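Oxidoreductase (Methanosarcina mazei, PDB 3KA7) binds FAD and probably acts as a flavin-dependent oxidoreductase of the amine oxidase family. Local coordinates at residues A251-L256 with L394-D399; N377-A380 with D384-N387; T85-L90 with E355-K360. All coordinates share one frame; numbering follows the deposited sequence.

Contact 1 of 3, residues A251-L256 with L394-D399; sequences AATAVL and LYVVGD. With FAD (flavin-adenine dinucleotide), chain B.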
loop_
_atom_site.group_PDB
_atom_site.type_symbol
_atom_site.label_atom_id
_atom_site.label_comp_id
_atom_site.label_asym_id
_atom_site.label_seq_id
_atom_site.Cartn_x
_atom_site.Cartn_y
_atom_site.Cartn_z
ATOM N N ALA A 251 4.985 16.258 3.719
ATOM C CA ALA A 251 5.817 17.139 2.888
ATOM C C ALA A 251 4.994 18.146 2.070
ATOM O O ALA A 251 5.261 19.357 2.085
ATOM C CB ALA A 251 6.706 16.323 1.971
ATOM N N ALA A 252 4.000 17.637 1.350
ATOM C CA ALA A 252 3.167 18.465 0.521
ATOM C C ALA A 252 2.287 19.376 1.380
ATOM O O ALA A 252 2.019 20.507 1.017
ATOM C CB ALA A 252 2.312 17.598 -0.405
ATOM N N THR A 253 1.841 18.873 2.524
ATOM C CA THR A 253 1.052 19.682 3.442
ATOM C C THR A 253 1.862 20.860 3.983
ATOM O O THR A 253 1.344 21.969 4.105
ATOM C CB THR A 253 0.508 18.834 4.597
ATOM O OG1 THR A 253 -0.309 17.769 4.060
ATOM C CG2 THR A 253 -0.328 19.705 5.542
ATOM N N ALA A 254 3.127 20.608 4.310
ATOM C CA ALA A 254 4.021 21.647 4.788
ATOM C C ALA A 254 4.147 22.762 3.757
ATOM O O ALA A 254 4.111 23.945 4.112
ATOM C CB ALA A 254 5.375 21.063 5.118
ATOM N N VAL A 255 4.278 22.393 2.485
ATOM C CA VAL A 255 4.373 23.395 1.419
ATOM C C VAL A 255 3.125 24.283 1.390
ATOM O O VAL A 255 3.217 25.500 1.200
ATOM C CB VAL A 255 4.623 22.736 0.038
ATOM C CG1 VAL A 255 4.621 23.788 -1.085
ATOM C CG2 VAL A 255 5.957 21.968 0.058
ATOM N N LEU A 256 1.960 23.679 1.605
ATOM C CA LEU A 256 0.694 24.426 1.630
ATOM C C LEU A 256 0.592 25.374 2.837
ATOM O O LEU A 256 -0.197 26.319 2.817
ATOM C CB LEU A 256 -0.509 23.466 1.628
ATOM C CG LEU A 256 -0.841 22.678 0.362
ATOM C CD1 LEU A 256 -2.087 21.788 0.564
ATOM C CD2 LEU A 256 -1.060 23.592 -0.814
ATOM N N LEU A 394 -5.548 20.891 12.005
ATOM C CA LEU A 394 -4.968 20.375 10.761
ATOM C C LEU A 394 -4.333 19.014 10.992
ATOM O O LEU A 394 -3.392 18.895 11.786
ATOM C CB LEU A 394 -3.917 21.353 10.216
ATOM C CG LEU A 394 -3.130 20.854 8.996
ATOM C CD1 LEU A 394 -4.052 20.614 7.817
ATOM C CD2 LEU A 394 -2.043 21.851 8.645
ATOM N N TYR A 395 -4.858 17.997 10.308
ATOM C CA TYR A 395 -4.334 16.630 10.383
ATOM C C TYR A 395 -3.944 16.092 9.004
ATOM O O TYR A 395 -4.485 16.515 7.987
ATOM C CB TYR A 395 -5.372 15.695 11.003
ATOM C CG TYR A 395 -5.710 16.037 12.449
ATOM C CD1 TYR A 395 -5.000 15.467 13.497
ATOM C CD2 TYR A 395 -6.728 16.932 12.752
ATOM C CE1 TYR A 395 -5.298 15.779 14.827
ATOM C CE2 TYR A 395 -7.032 17.257 14.074
ATOM C CZ TYR A 395 -6.314 16.667 15.105
ATOM O OH TYR A 395 -6.603 16.976 16.426
ATOM N N VAL A 396 -3.008 15.153 8.993
ATOM C CA VAL A 396 -2.568 14.508 7.752
ATOM C C VAL A 396 -2.938 13.033 7.774
ATOM O O VAL A 396 -2.648 12.321 8.744
ATOM C CB VAL A 396 -1.041 14.637 7.563
ATOM C CG1 VAL A 396 -0.578 13.824 6.327
ATOM C CG2 VAL A 396 -0.658 16.098 7.464
ATOM N N VAL A 397 -3.587 12.579 6.704
ATOM C CA VAL A 397 -3.908 11.168 6.552
ATOM C C VAL A 397 -3.385 10.650 5.217
ATOM O O VAL A 397 -3.001 11.432 4.342
ATOM C CB VAL A 397 -5.418 10.924 6.616
ATOM C CG1 VAL A 397 -5.960 11.406 7.974
ATOM C CG2 VAL A 397 -6.130 11.653 5.470
ATOM N N GLY A 398 -3.378 9.330 5.059
ATOM C CA GLY A 398 -2.848 8.740 3.829
ATOM C C GLY A 398 -1.598 7.935 4.115
ATOM O O GLY A 398 -1.235 7.739 5.279
ATOM N N ASP A 399 -0.947 7.453 3.064
ATOM C CA ASP A 399 0.182 6.556 3.270
ATOM C C ASP A 399 1.493 7.268 3.629
ATOM O O ASP A 399 2.551 6.637 3.695
ATOM C CB ASP A 399 0.314 5.514 2.138
ATOM C CG ASP A 399 0.878 6.089 0.837
ATOM O OD1 ASP A 399 1.328 7.262 0.803
ATOM O OD2 ASP A 399 0.858 5.349 -0.164
HETATM P PA FAD B . -3.296 9.333 -2.453
HETATM O O1A FAD B . -1.870 9.808 -2.352
HETATM O O2A FAD B . -3.546 8.129 -3.330
HETATM O O5B FAD B . -4.217 10.544 -2.965
HETATM C C5B FAD B . -3.799 11.888 -2.760
HETATM C C4B FAD B . -4.775 12.719 -3.598
HETATM O O4B FAD B . -4.553 14.104 -3.424
HETATM C C3B FAD B . -4.610 12.413 -5.090
HETATM O O3B FAD B . -5.852 12.023 -5.654
HETATM C C2B FAD B . -4.114 13.736 -5.679
HETATM O O2B FAD B . -4.568 13.960 -7.001
HETATM C C1B FAD B . -4.656 14.758 -4.686
HETATM N N9A FAD B . -3.887 16.006 -4.596
HETATM C C8A FAD B . -2.521 16.196 -4.567
HETATM N N7A FAD B . -2.283 17.530 -4.408
HETATM C C5A FAD B . -3.485 18.164 -4.337
HETATM C C6A FAD B . -3.840 19.499 -4.205
HETATM N N6A FAD B . -2.906 20.421 -3.990
HETATM N N1A FAD B . -5.177 19.837 -4.167
HETATM C C2A FAD B . -6.161 18.875 -4.272
HETATM N N3A FAD B . -5.808 17.549 -4.410
HETATM C C4A FAD B . -4.490 17.219 -4.446
HETATM N N1 FAD B . -1.962 -0.750 -1.248
HETATM C C2 FAD B . -2.678 -1.866 -0.850
HETATM O O2 FAD B . -3.310 -1.845 0.215
HETATM N N3 FAD B . -2.654 -3.005 -1.640
HETATM C C4 FAD B . -1.924 -3.037 -2.816
HETATM O O4 FAD B . -1.899 -4.045 -3.523
HETATM C C4X FAD B . -1.201 -1.922 -3.213
HETATM N N5 FAD B . -0.451 -1.954 -4.380
HETATM C C5X FAD B . 0.253 -0.827 -4.768
HETATM C C6 FAD B . 0.998 -0.837 -5.947
HETATM C C7 FAD B . 1.689 0.299 -6.351
HETATM C C7M FAD B . 2.489 0.256 -7.629
HETATM C C8 FAD B . 1.633 1.441 -5.563
HETATM C C8M FAD B . 2.372 2.686 -5.960
HETATM C C9 FAD B . 0.899 1.454 -4.379
HETATM C C9A FAD B . 0.200 0.318 -3.982
HETATM N N10 FAD B . -0.533 0.329 -2.803
HETATM C C10 FAD B . -1.236 -0.781 -2.421
HETATM C "C1'" FAD B . -0.529 1.513 -1.893
HETATM C "C2'" FAD B . -1.810 2.322 -2.128
HETATM O "O2'" FAD B . -2.023 2.476 -3.529
HETATM C "C3'" FAD B . -1.670 3.682 -1.452
HETATM O "O3'" FAD B . -1.164 3.499 -0.134
HETATM C "C4'" FAD B . -2.955 4.497 -1.342
HETATM O "O4'" FAD B . -3.656 4.556 -2.568
HETATM C "C5'" FAD B . -2.543 5.915 -0.962
HETATM O "O5'" FAD B . -3.707 6.596 -0.564
HETATM P P FAD B . -3.601 8.018 0.135
HETATM O O1P FAD B . -4.695 8.134 1.168
HETATM O O2P FAD B . -2.204 8.301 0.650
HETATM O O3P FAD B . -3.946 9.109 -0.996
#
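T253 is the one residue of the helical segment A251-L256 that meets the strand, and it does so with L394 and V396. Its OG1 lies 3.8 Å from V396 CG2, the two side chains passing alongside one another, pointing opposite ways, whereas its CG2 meets L394 CD2 tip to tip at 4.1 Å. With CG2 anti to the backbone N, the T253 methyl is presented to these two neighbours; OG1, beside that N, is satisfied by S246 OG and G249 O. The contact is therefore one of van der Waals packing, and the buried hydroxyl is settled locally.

Beyond V396 the same chain turns polar at the flavin-side phosphate. G398 CA is 3.3 Å from FAD O2P, and its phi of 114° leaves a side chain no place, since a CB would run into both that oxygen and the preceding carbonyl. D399 N then bonds to O2P at 2.9 Å with a nearly straight angle of 164°. The D399 carboxylate, with CG set between the backbone N and carbonyl carbon (chi1 75°), accepts the ribityl hydroxyl: FAD O3' to D399 OD2 is 2.7 Å. OD2 also makes a salt bridge to R38, and OD1 accepts the amide of R378. Glycine followed by an aspartate gripping phosphate and ribityl is consistent with the Gly-Asp pair found near the C-terminus of many flavoproteins of this kind. With an alanine at D399, O3' and R38 would probably each lose their carboxylate partner, leaving the ribityl chain freer to turn.

Strand 394-396 is the edge of the parallel Rossmann-type sheet, beside strand 243-246. Helix 250-256 covers one of its faces together with I222 of strand 219-225, while Y395 and V397 face helix 408-421.

Contact 2 of 3, residues N377-A380 with D384-N387; sequences NRAA and DPGN. With FAD (flavin-adenine dinucleotide), chain B.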
loop_
_atom_site.group_PDB
_atom_site.type_symbol
_atom_site.label_atom_id
_atom_site.label_comp_id
_atom_site.label_asym_id
_atom_site.label_seq_id
_atom_site.Cartn_x
_atom_site.Cartn_y
_atom_site.Cartn_z
ATOM N N ASN A 377 4.591 4.301 -1.332
ATOM C CA ASN A 377 4.121 4.978 -0.100
ATOM C C ASN A 377 4.877 6.285 0.072
ATOM O O ASN A 377 6.050 6.338 -0.240
ATOM C CB ASN A 377 4.430 4.149 1.152
ATOM C CG ASN A 377 3.524 2.935 1.313
ATOM O OD1 ASN A 377 2.461 2.821 0.681
ATOM N ND2 ASN A 377 3.943 2.021 2.174
ATOM N N ARG A 378 4.225 7.319 0.590
ATOM C CA ARG A 378 4.907 8.602 0.841
ATOM C C ARG A 378 5.915 8.533 1.986
ATOM O O ARG A 378 6.876 9.317 2.033
ATOM C CB ARG A 378 3.863 9.713 1.063
ATOM C CG ARG A 378 3.018 9.942 -0.177
ATOM C CD ARG A 378 2.347 11.321 -0.179
ATOM N NE ARG A 378 1.866 11.642 -1.524
ATOM C CZ ARG A 378 0.708 11.222 -1.964
ATOM N NH1 ARG A 378 -0.018 10.493 -1.134
ATOM N NH2 ARG A 378 0.274 11.495 -3.196
ATOM N N ALA A 379 5.693 7.604 2.910
ATOM C CA ALA A 379 6.645 7.322 3.983
ATOM C C ALA A 379 6.875 5.820 4.003
ATOM O O ALA A 379 5.912 5.039 4.036
ATOM C CB ALA A 379 6.085 7.771 5.315
ATOM N N ALA A 380 8.139 5.412 3.994
ATOM C CA ALA A 380 8.476 3.998 3.934
ATOM C C ALA A 380 7.891 3.283 5.125
ATOM O O ALA A 380 7.932 3.790 6.246
ATOM C CB ALA A 380 9.965 3.807 3.908
ATOM N N ASP A 384 6.647 5.814 9.430
ATOM C CA ASP A 384 5.606 6.845 9.463
ATOM C C ASP A 384 5.637 7.703 10.711
ATOM O O ASP A 384 5.835 7.192 11.821
ATOM C CB ASP A 384 4.217 6.242 9.292
ATOM C CG ASP A 384 4.057 5.579 7.960
ATOM O OD1 ASP A 384 3.278 6.094 7.123
ATOM O OD2 ASP A 384 4.748 4.561 7.749
ATOM N N PRO A 385 5.417 9.009 10.529
ATOM C CA PRO A 385 5.254 9.932 11.624
ATOM C C PRO A 385 3.782 9.900 12.004
ATOM O O PRO A 385 3.000 9.180 11.382
ATOM C CB PRO A 385 5.577 11.271 10.968
ATOM C CG PRO A 385 5.007 11.115 9.609
ATOM C CD PRO A 385 5.238 9.681 9.229
ATOM N N GLY A 386 3.399 10.654 13.022
ATOM C CA GLY A 386 1.995 10.736 13.384
ATOM C C GLY A 386 1.183 11.541 12.390
ATOM O O GLY A 386 1.671 11.912 11.316
ATOM N N ASN A 387 -0.067 11.825 12.743
ATOM C CA ASN A 387 -0.961 12.549 11.846
ATOM C C ASN A 387 -1.117 14.011 12.215
ATOM O O ASN A 387 -1.856 14.729 11.552
ATOM C CB ASN A 387 -2.362 11.935 11.859
ATOM C CG ASN A 387 -2.345 10.474 11.617
ATOM O OD1 ASN A 387 -2.226 10.030 10.464
ATOM N ND2 ASN A 387 -2.474 9.686 12.699
HETATM P PA FAD B . -3.296 9.333 -2.453
HETATM O O1A FAD B . -1.870 9.808 -2.352
HETATM O O2A FAD B . -3.546 8.129 -3.330
HETATM O O5B FAD B . -4.217 10.544 -2.965
HETATM C C5B FAD B . -3.799 11.888 -2.760
HETATM C C4B FAD B . -4.775 12.719 -3.598
HETATM O O4B FAD B . -4.553 14.104 -3.424
HETATM C C3B FAD B . -4.610 12.413 -5.090
HETATM O O3B FAD B . -5.852 12.023 -5.654
HETATM C C2B FAD B . -4.114 13.736 -5.679
HETATM O O2B FAD B . -4.568 13.960 -7.001
HETATM C C1B FAD B . -4.656 14.758 -4.686
HETATM N N9A FAD B . -3.887 16.006 -4.596
HETATM C C8A FAD B . -2.521 16.196 -4.567
HETATM N N7A FAD B . -2.283 17.530 -4.408
HETATM C C5A FAD B . -3.485 18.164 -4.337
HETATM C C6A FAD B . -3.840 19.499 -4.205
HETATM N N6A FAD B . -2.906 20.421 -3.990
HETATM N N1A FAD B . -5.177 19.837 -4.167
HETATM C C2A FAD B . -6.161 18.875 -4.272
HETATM N N3A FAD B . -5.808 17.549 -4.410
HETATM C C4A FAD B . -4.490 17.219 -4.446
HETATM N N1 FAD B . -1.962 -0.750 -1.248
HETATM C C2 FAD B . -2.678 -1.866 -0.850
HETATM O O2 FAD B . -3.310 -1.845 0.215
HETATM N N3 FAD B . -2.654 -3.005 -1.640
HETATM C C4 FAD B . -1.924 -3.037 -2.816
HETATM O O4 FAD B . -1.899 -4.045 -3.523
HETATM C C4X FAD B . -1.201 -1.922 -3.213
HETATM N N5 FAD B . -0.451 -1.954 -4.380
HETATM C C5X FAD B . 0.253 -0.827 -4.768
HETATM C C6 FAD B . 0.998 -0.837 -5.947
HETATM C C7 FAD B . 1.689 0.299 -6.351
HETATM C C7M FAD B . 2.489 0.256 -7.629
HETATM C C8 FAD B . 1.633 1.441 -5.563
HETATM C C8M FAD B . 2.372 2.686 -5.960
HETATM C C9 FAD B . 0.899 1.454 -4.379
HETATM C C9A FAD B . 0.200 0.318 -3.982
HETATM N N10 FAD B . -0.533 0.329 -2.803
HETATM C C10 FAD B . -1.236 -0.781 -2.421
HETATM C "C1'" FAD B . -0.529 1.513 -1.893
HETATM C "C2'" FAD B . -1.810 2.322 -2.128
HETATM O "O2'" FAD B . -2.023 2.476 -3.529
HETATM C "C3'" FAD B . -1.670 3.682 -1.452
HETATM O "O3'" FAD B . -1.164 3.499 -0.134
HETATM C "C4'" FAD B . -2.955 4.497 -1.342
HETATM O "O4'" FAD B . -3.656 4.556 -2.568
HETATM C "C5'" FAD B . -2.543 5.915 -0.962
HETATM O "O5'" FAD B . -3.707 6.596 -0.564
HETATM P P FAD B . -3.601 8.018 0.135
HETATM O O1P FAD B . -4.695 8.134 1.168
HETATM O O2P FAD B . -2.204 8.301 0.650
HETATM O O3P FAD B . -3.946 9.109 -0.996
#
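A379 CB and the carbonyl of A380 meet D384, and A379 also P385, where the loop doubles back, with 120 Å² buried in all. N377 enters this loop through backbone pairing with S279, and its side chain packs on D399 and K402. R378 follows, its side chain carried away from the reversal by an extended chain from CG to NE. Both residues line the FAD pocket, and R378 is an observed FAD-binding residue. The guanidinium presents its edge to the adenosine-side phosphate, with FAD PA in its plane. R378 NH2 makes a weak bond to FAD O1A at 2.9 Å, bent to 124°; NH1 also points at O1A, but is modelled so close that the detail of this bond is doubtful.

A379 CB lies against D384 OD1 at 3.7 Å, and its apolar contact is the looser one to P385 CD at 4.4 Å. D384 holds CG beside its own backbone N (chi1 -63°), which swings the carboxylate back to the alanines. A380 O then lies 3.6 Å from D384 OD2, two acceptors side by side; T383 OG1 bonds to A380 O, and K402 forms a salt bridge with D384 OD1 while also bonding A379 O.

The whole loop links strand 362-370 to strand 394-396. G386 O reaches H250 at the start of helix 250-256, and N387 pairs with V396 and packs on helix 408-421.

Contact 3 of 3, residues T85-L90 with E355-K360; sequences TVRVPL and EIFPGK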
loop_
_atom_site.group_PDB
_atom_site.type_symbol
_atom_site.label_atom_id
_atom_site.label_comp_id
_atom_site.label_asym_id
_atom_site.label_seq_id
_atom_site.Cartn_x
_atom_site.Cartn_y
_atom_site.Cartn_z
ATOM N N THR A 85 1.084 -18.369 -2.505
ATOM C CA THR A 85 2.091 -19.369 -2.790
ATOM C C THR A 85 3.424 -18.716 -3.118
ATOM O O THR A 85 3.505 -17.490 -3.286
ATOM C CB THR A 85 1.650 -20.293 -3.931
ATOM O OG1 THR A 85 1.426 -19.516 -5.118
ATOM C CG2 THR A 85 0.341 -20.995 -3.544
ATOM N N VAL A 86 4.464 -19.542 -3.188
ATOM C CA VAL A 86 5.822 -19.061 -3.361
ATOM C C VAL A 86 6.537 -19.948 -4.357
ATOM O O VAL A 86 6.593 -21.172 -4.186
ATOM C CB VAL A 86 6.602 -19.101 -2.031
ATOM C CG1 VAL A 86 7.950 -18.379 -2.174
ATOM C CG2 VAL A 86 5.780 -18.474 -0.900
ATOM N N ARG A 87 7.123 -19.322 -5.372
ATOM C CA ARG A 87 7.837 -20.046 -6.416
ATOM C C ARG A 87 9.314 -20.199 -6.063
ATOM O O ARG A 87 10.017 -19.211 -5.818
ATOM C CB ARG A 87 7.676 -19.317 -7.752
ATOM C CG ARG A 87 8.156 -20.108 -8.942
ATOM C CD ARG A 87 7.298 -19.826 -10.179
ATOM N NE ARG A 87 5.930 -20.307 -10.012
ATOM C CZ ARG A 87 4.967 -20.161 -10.917
ATOM N NH1 ARG A 87 5.220 -19.539 -12.063
ATOM N NH2 ARG A 87 3.750 -20.643 -10.681
ATOM N N VAL A 88 9.784 -21.445 -6.033
ATOM C CA VAL A 88 11.151 -21.718 -5.621
ATOM C C VAL A 88 11.842 -22.610 -6.650
ATOM O O VAL A 88 11.182 -23.237 -7.478
ATOM C CB VAL A 88 11.200 -22.385 -4.223
ATOM C CG1 VAL A 88 10.607 -21.457 -3.174
ATOM C CG2 VAL A 88 10.468 -23.728 -4.234
ATOM N N PRO A 89 13.172 -22.654 -6.615
ATOM C CA PRO A 89 13.847 -23.520 -7.564
ATOM C C PRO A 89 13.545 -24.985 -7.271
ATOM O O PRO A 89 13.210 -25.349 -6.136
ATOM C CB PRO A 89 15.325 -23.205 -7.330
ATOM C CG PRO A 89 15.326 -21.823 -6.758
ATOM C CD PRO A 89 14.118 -21.801 -5.880
ATOM N N LEU A 90 13.658 -25.810 -8.307
ATOM C CA LEU A 90 13.366 -27.230 -8.200
ATOM C C LEU A 90 14.281 -27.892 -7.179
ATOM O O LEU A 90 13.826 -28.666 -6.341
ATOM C CB LEU A 90 13.529 -27.882 -9.568
ATOM C CG LEU A 90 12.651 -29.074 -9.948
ATOM C CD1 LEU A 90 11.236 -28.953 -9.406
ATOM C CD2 LEU A 90 12.641 -29.209 -11.457
ATOM N N GLU A 355 11.505 -16.221 -16.968
ATOM C CA GLU A 355 11.930 -17.286 -16.058
ATOM C C GLU A 355 10.812 -17.687 -15.101
ATOM O O GLU A 355 10.717 -18.841 -14.686
ATOM C CB GLU A 355 13.191 -16.865 -15.295
ATOM C CG GLU A 355 14.402 -16.656 -16.220
ATOM C CD GLU A 355 15.652 -16.133 -15.526
ATOM O OE1 GLU A 355 15.616 -15.793 -14.326
ATOM O OE2 GLU A 355 16.693 -16.053 -16.205
ATOM N N ILE A 356 9.966 -16.721 -14.753
ATOM C CA ILE A 356 8.804 -16.977 -13.910
ATOM C C ILE A 356 7.724 -17.715 -14.697
ATOM O O ILE A 356 7.132 -18.670 -14.212
ATOM C CB ILE A 356 8.228 -15.655 -13.325
ATOM C CG1 ILE A 356 9.298 -14.931 -12.488
ATOM C CG2 ILE A 356 7.017 -15.952 -12.475
ATOM C CD1 ILE A 356 8.939 -13.457 -12.151
ATOM N N PHE A 357 7.498 -17.285 -15.931
ATOM C CA PHE A 357 6.384 -17.791 -16.721
ATOM C C PHE A 357 6.848 -18.355 -18.064
ATOM O O PHE A 357 6.326 -17.972 -19.101
ATOM C CB PHE A 357 5.376 -16.661 -16.956
ATOM C CG PHE A 357 4.733 -16.149 -15.695
ATOM C CD1 PHE A 357 4.090 -17.024 -14.834
ATOM C CD2 PHE A 357 4.755 -14.797 -15.384
ATOM C CE1 PHE A 357 3.478 -16.570 -13.676
ATOM C CE2 PHE A 357 4.144 -14.333 -14.216
ATOM C CZ PHE A 357 3.510 -15.219 -13.371
ATOM N N PRO A 358 7.825 -19.273 -18.043
ATOM C CA PRO A 358 8.373 -19.765 -19.299
ATOM C C PRO A 358 7.322 -20.420 -20.206
ATOM O O PRO A 358 6.514 -21.234 -19.754
ATOM C CB PRO A 358 9.434 -20.784 -18.848
ATOM C CG PRO A 358 8.968 -21.254 -17.521
ATOM C CD PRO A 358 8.375 -19.995 -16.880
ATOM N N GLY A 359 7.333 -20.043 -21.478
ATOM C CA GLY A 359 6.468 -20.683 -22.466
ATOM C C GLY A 359 5.004 -20.305 -22.365
ATOM O O GLY A 359 4.176 -20.800 -23.136
ATOM N N LYS A 360 4.668 -19.410 -21.444
ATOM C CA LYS A 360 3.276 -19.010 -21.274
ATOM C C LYS A 360 2.870 -17.952 -22.294
ATOM O O LYS A 360 3.713 -17.234 -22.848
ATOM C CB LYS A 360 3.008 -18.512 -19.846
ATOM C CG LYS A 360 3.220 -19.569 -18.789
ATOM C CD LYS A 360 2.131 -20.633 -18.831
ATOM C CE LYS A 360 2.147 -21.473 -17.562
ATOM N NZ LYS A 360 1.286 -22.692 -17.715
#
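R87 NH1 donates to I356 O at 3.0 Å, the one hydrogen bond between the segments and a weak one, its angle at the hydrogen being 130°. The carbonyl oxygen lies at the edge of the guanidinium and in its plane, so the bend is not due to an out-of-plane approach. I356 closes helix 342-356, and the last carbonyls of a helix would be expected to carry extra negative character, which probably favours an arginine here.

R87 starts with CG anti to its backbone N (chi1 -169°), then bends at chi2 and chi3; this folded course brings NH1 round to the helix end. Its NE is held by a salt bridge to D103, which probably helps fix the rotation of the group while NH1 reaches the carbonyl. F357 stands beside NH1, with CE1 3.8 Å away, and the guanidinium and ring planes are 83° apart. I356 CG2 touches both: it sits 4.0 Å from R87 NH1 and 3.5 Å above the F357 ring, over its centre.

F357 is the first residue to leave helical geometry. A type II turn from F357 to K360 follows, closed by K360 N to F357 O at 3.2 Å, with G359 at positive phi.

R87 extends from strand 85-89, which runs between strands 101-105 and 298-300 of the mixed sheet. V86 and V88 point to the other face, against W150 of helix 149-163. The helix end is thus joined to the R87 face, where P358 also packs on F101 of strand 101-105.

Overall arrangement
Contacts 1 and 2 adjoin, their centres 10 Å apart, and contact 2 is nested within the chain loop that contact 1 closes. Both touch FAD, and probable hydrogen bonds join them directly. Contact 3 lies across the chain's centre, about 42 Å from contact 1 and 34 Å from contact 2, centre to centre, and belongs to the mixed sheet. Contacts 1 and 3 are buried helix-strand meetings; contact 2 is a partly buried loop reversal. In contacts 1 and 2 the segments meet mainly by packing while polar groups serve the cofactor; contact 3 instead adds a weak arginine-to-carbonyl bond to its packing.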